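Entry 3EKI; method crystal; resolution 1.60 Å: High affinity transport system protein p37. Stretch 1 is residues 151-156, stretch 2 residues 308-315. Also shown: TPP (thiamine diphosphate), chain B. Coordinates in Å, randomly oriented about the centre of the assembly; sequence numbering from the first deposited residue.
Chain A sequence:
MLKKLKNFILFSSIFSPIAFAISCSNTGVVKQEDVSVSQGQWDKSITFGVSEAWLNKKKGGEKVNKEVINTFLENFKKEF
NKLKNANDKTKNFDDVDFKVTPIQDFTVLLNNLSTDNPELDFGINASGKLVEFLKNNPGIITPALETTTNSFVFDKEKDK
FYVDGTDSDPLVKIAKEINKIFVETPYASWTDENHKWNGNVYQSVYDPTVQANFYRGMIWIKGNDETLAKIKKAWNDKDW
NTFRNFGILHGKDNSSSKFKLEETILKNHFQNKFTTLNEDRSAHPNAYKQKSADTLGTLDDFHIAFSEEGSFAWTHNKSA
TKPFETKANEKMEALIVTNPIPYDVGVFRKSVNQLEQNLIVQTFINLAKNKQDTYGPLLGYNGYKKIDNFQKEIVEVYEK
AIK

Stretch 1 151-156: SFVFDK
Stretch 2, residues 308-315: EEGSFAWT

Residues 151-156 leave a strand that ends at Phe 152 (phi/psi -74/147) and enter a type I beta turn from Phe 152 to Asp 155, with Val 153 at -59/-24 and Phe 154 at -97/4. The turn is closed by Asp 155 N donating to Phe 152 O at 3.1 Å. In the second stretch, a type II turn runs from Glu 308 to Ser 311, with Glu 309 at -53/129 and Gly 310 at 66/26; Ser 311 N reaches Glu 308 O at 3.3 Å. A 3-10 segment, 311-313, follows, and Ala 313 N donates to Gly 310 O at 2.8 Å. Thr 315 OG1 also bonds Ser 311 O, at 2.8 Å. The backbones approach most closely at Phe 152 and Gly 310, whose CA atoms lie 7.9 Å apart, leaving the space between to side chains.

Phe 152 (chi1 -72°, m; chi2 -57°) points toward the second stretch. Its CE2 lies 3.3 Å from Glu 309 O, while Ala 313 CB meets the ring edge, 3.8 Å from Phe 152 CE1. Gly 310 suits this packing: its positive phi favours glycine, and an ideal CB would fall 2.5 Å from Phe 152 CZ, a clash. Phe 154 adopts chi1 54° (p) and chi2 -103°; Glu 309 CD approaches its ring edge, 3.8 Å from Phe 154 CE2, and Phe 312 CZ lies 4.3 Å from Phe 154 CE1.

Glu 309 extends (chi1 177°, chi2 -175°, both t; chi3 61°) to meet Asp 155 (chi1 -175°, t; chi2 17°). Asp 155 OD2 and Glu 309 OE1 are separated by 2.4 Å, a spacing that suggests a protonated acid. Trp 314 (chi1 59°, p; chi2 81°) places CZ3 4.0 Å from Phe 152 CZ and carries thiamine diphosphate over one face, with Trp 314 CE3 3.3 Å from TPP C6'.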

# COMPACT_ATOMS: atom_id res chain seq x y z
N SER A 151 -2.08 -11.64 -4.67
CA SER A 151 -0.78 -11.51 -5.31
C SER A 151 -0.93 -11.04 -6.74
O SER A 151 -1.91 -11.34 -7.42
CB SER A 151 -0.02 -12.85 -5.26
OG SER A 151 -0.58 -13.77 -6.19
N PHE A 152 0.02 -10.25 -7.23
CA PHE A 152 0.11 -9.99 -8.66
C PHE A 152 0.67 -11.23 -9.36
O PHE A 152 1.51 -11.97 -8.82
CB PHE A 152 1.05 -8.81 -8.87
CG PHE A 152 0.57 -7.43 -8.49
CD1 PHE A 152 -0.58 -6.84 -9.00
CD2 PHE A 152 1.32 -6.70 -7.58
CE1 PHE A 152 -0.94 -5.56 -8.64
CE2 PHE A 152 0.98 -5.41 -7.23
CZ PHE A 152 -0.16 -4.84 -7.76
N VAL A 153 0.22 -11.46 -10.60
CA VAL A 153 0.75 -12.59 -11.34
C VAL A 153 2.26 -12.51 -11.53
O VAL A 153 2.84 -13.58 -11.69
CB VAL A 153 0.07 -12.72 -12.70
CG1 VAL A 153 -1.39 -13.11 -12.42
CG2 VAL A 153 0.16 -11.46 -13.51
N PHE A 154 2.82 -11.32 -11.48
CA PHE A 154 4.27 -11.10 -11.65
C PHE A 154 5.05 -11.00 -10.35
O PHE A 154 6.27 -10.75 -10.34
CB PHE A 154 4.44 -9.85 -12.52
CG PHE A 154 3.72 -8.60 -12.03
CD1 PHE A 154 2.54 -8.18 -12.62
CD2 PHE A 154 4.20 -7.86 -10.96
CE1 PHE A 154 1.82 -7.08 -12.19
CE2 PHE A 154 3.50 -6.75 -10.53
CZ PHE A 154 2.33 -6.35 -11.13
N ASP A 155 4.46 -11.19 -9.17
CA ASP A 155 5.19 -11.04 -7.90
C ASP A 155 4.53 -11.88 -6.80
O ASP A 155 3.95 -11.36 -5.85
CB ASP A 155 5.25 -9.58 -7.50
CG ASP A 155 6.05 -9.20 -6.28
OD1 ASP A 155 6.90 -10.00 -5.82
OD2 ASP A 155 5.85 -8.07 -5.78
N LYS A 156 4.62 -13.20 -6.92
CA LYS A 156 3.97 -14.11 -5.98
C LYS A 156 4.86 -14.61 -4.84
O LYS A 156 4.41 -15.32 -3.94
CB LYS A 156 3.36 -15.30 -6.73
CG LYS A 156 2.52 -14.92 -7.93
CD LYS A 156 1.81 -16.13 -8.52
CE LYS A 156 1.25 -15.82 -9.90
NZ LYS A 156 0.06 -16.65 -10.22
N GLU A 308 3.74 2.75 -6.04
CA GLU A 308 3.45 1.40 -5.61
C GLU A 308 3.64 0.44 -6.78
O GLU A 308 3.26 0.77 -7.90
CB GLU A 308 1.99 1.32 -5.15
CG GLU A 308 1.53 2.36 -4.15
CD GLU A 308 0.95 3.60 -4.77
OE1 GLU A 308 0.12 4.25 -4.07
OE2 GLU A 308 1.30 3.95 -5.92
N GLU A 309 4.20 -0.72 -6.50
CA GLU A 309 4.25 -1.77 -7.52
C GLU A 309 2.84 -2.01 -8.06
O GLU A 309 1.88 -2.21 -7.33
CB GLU A 309 4.84 -3.04 -6.96
CG GLU A 309 4.85 -4.17 -7.99
CD GLU A 309 5.32 -5.50 -7.45
OE1 GLU A 309 4.69 -6.04 -6.51
OE2 GLU A 309 6.32 -6.00 -7.99
N GLY A 310 2.72 -2.00 -9.38
CA GLY A 310 1.47 -2.34 -10.03
C GLY A 310 0.31 -1.41 -9.79
O GLY A 310 -0.84 -1.87 -9.91
N SER A 311 0.56 -0.13 -9.50
CA SER A 311 -0.50 0.84 -9.26
C SER A 311 -1.46 0.93 -10.43
O SER A 311 -2.63 1.27 -10.27
CB SER A 311 0.14 2.20 -8.95
OG SER A 311 1.03 2.64 -9.94
N PHE A 312 -1.00 0.59 -11.64
CA PHE A 312 -1.89 0.62 -12.81
C PHE A 312 -3.04 -0.37 -12.66
O PHE A 312 -4.11 -0.26 -13.25
CB PHE A 312 -1.08 0.36 -14.08
CG PHE A 312 -0.19 -0.87 -14.02
CD1 PHE A 312 -0.73 -2.14 -14.20
CD2 PHE A 312 1.18 -0.77 -13.79
CE1 PHE A 312 0.05 -3.27 -14.15
CE2 PHE A 312 1.96 -1.91 -13.72
CZ PHE A 312 1.41 -3.16 -13.89
N ALA A 313 -2.85 -1.40 -11.84
CA ALA A 313 -3.83 -2.46 -11.66
C ALA A 313 -5.10 -1.95 -10.99
O ALA A 313 -6.14 -2.59 -11.23
CB ALA A 313 -3.27 -3.61 -10.85
N TRP A 314 -5.07 -0.88 -10.23
CA TRP A 314 -6.28 -0.31 -9.66
C TRP A 314 -6.59 1.07 -10.20
O TRP A 314 -7.32 1.85 -9.57
CB TRP A 314 -6.16 -0.28 -8.14
CG TRP A 314 -5.04 0.48 -7.52
CD1 TRP A 314 -4.99 1.82 -7.28
CD2 TRP A 314 -3.81 -0.08 -7.03
NE1 TRP A 314 -3.79 2.13 -6.68
CE2 TRP A 314 -3.06 0.99 -6.52
CE3 TRP A 314 -3.29 -1.37 -6.98
CZ2 TRP A 314 -1.79 0.82 -5.95
CZ3 TRP A 314 -2.03 -1.53 -6.42
CH2 TRP A 314 -1.31 -0.46 -5.92
N THR A 315 -6.04 1.39 -11.36
CA THR A 315 -6.15 2.69 -11.99
C THR A 315 -6.84 2.46 -13.33
O THR A 315 -6.27 1.85 -14.23
CB THR A 315 -4.80 3.38 -12.21
OG1 THR A 315 -4.12 3.55 -10.94
CG2 THR A 315 -4.97 4.76 -12.82
N1' TPP B . -5.65 -2.19 -4.36
C2' TPP B . -6.80 -1.47 -4.42
CM2 TPP B . -8.06 -2.15 -4.95
N3' TPP B . -6.82 -0.19 -4.01
C4' TPP B . -5.71 0.35 -3.44
N4' TPP B . -5.79 1.59 -2.96
C5' TPP B . -4.50 -0.36 -3.42
C6' TPP B . -4.52 -1.66 -3.91
C7' TPP B . -3.17 0.19 -2.89
N3 TPP B . -2.91 -0.02 -1.46
C2 TPP B . -3.84 -0.08 -0.51
S1 TPP B . -3.09 -0.37 1.04
C5 TPP B . -1.49 -0.37 0.33
C4 TPP B . -1.62 -0.05 -1.00
CM4 TPP B . -0.44 -0.18 -1.99
C6 TPP B . -0.19 -0.51 1.14
C7 TPP B . 0.13 0.80 1.87
O7 TPP B . 0.38 1.83 0.89
PA TPP B . 0.24 3.39 1.16
O1A TPP B . 0.26 4.09 -0.15
O2A TPP B . -0.97 3.67 2.01
O3A TPP B . 1.44 3.82 2.09
PB TPP B . 2.90 4.27 1.61
O1B TPP B . 3.58 3.14 0.91
O2B TPP B . 3.63 4.65 2.96
O3B TPP B . 2.81 5.60 0.75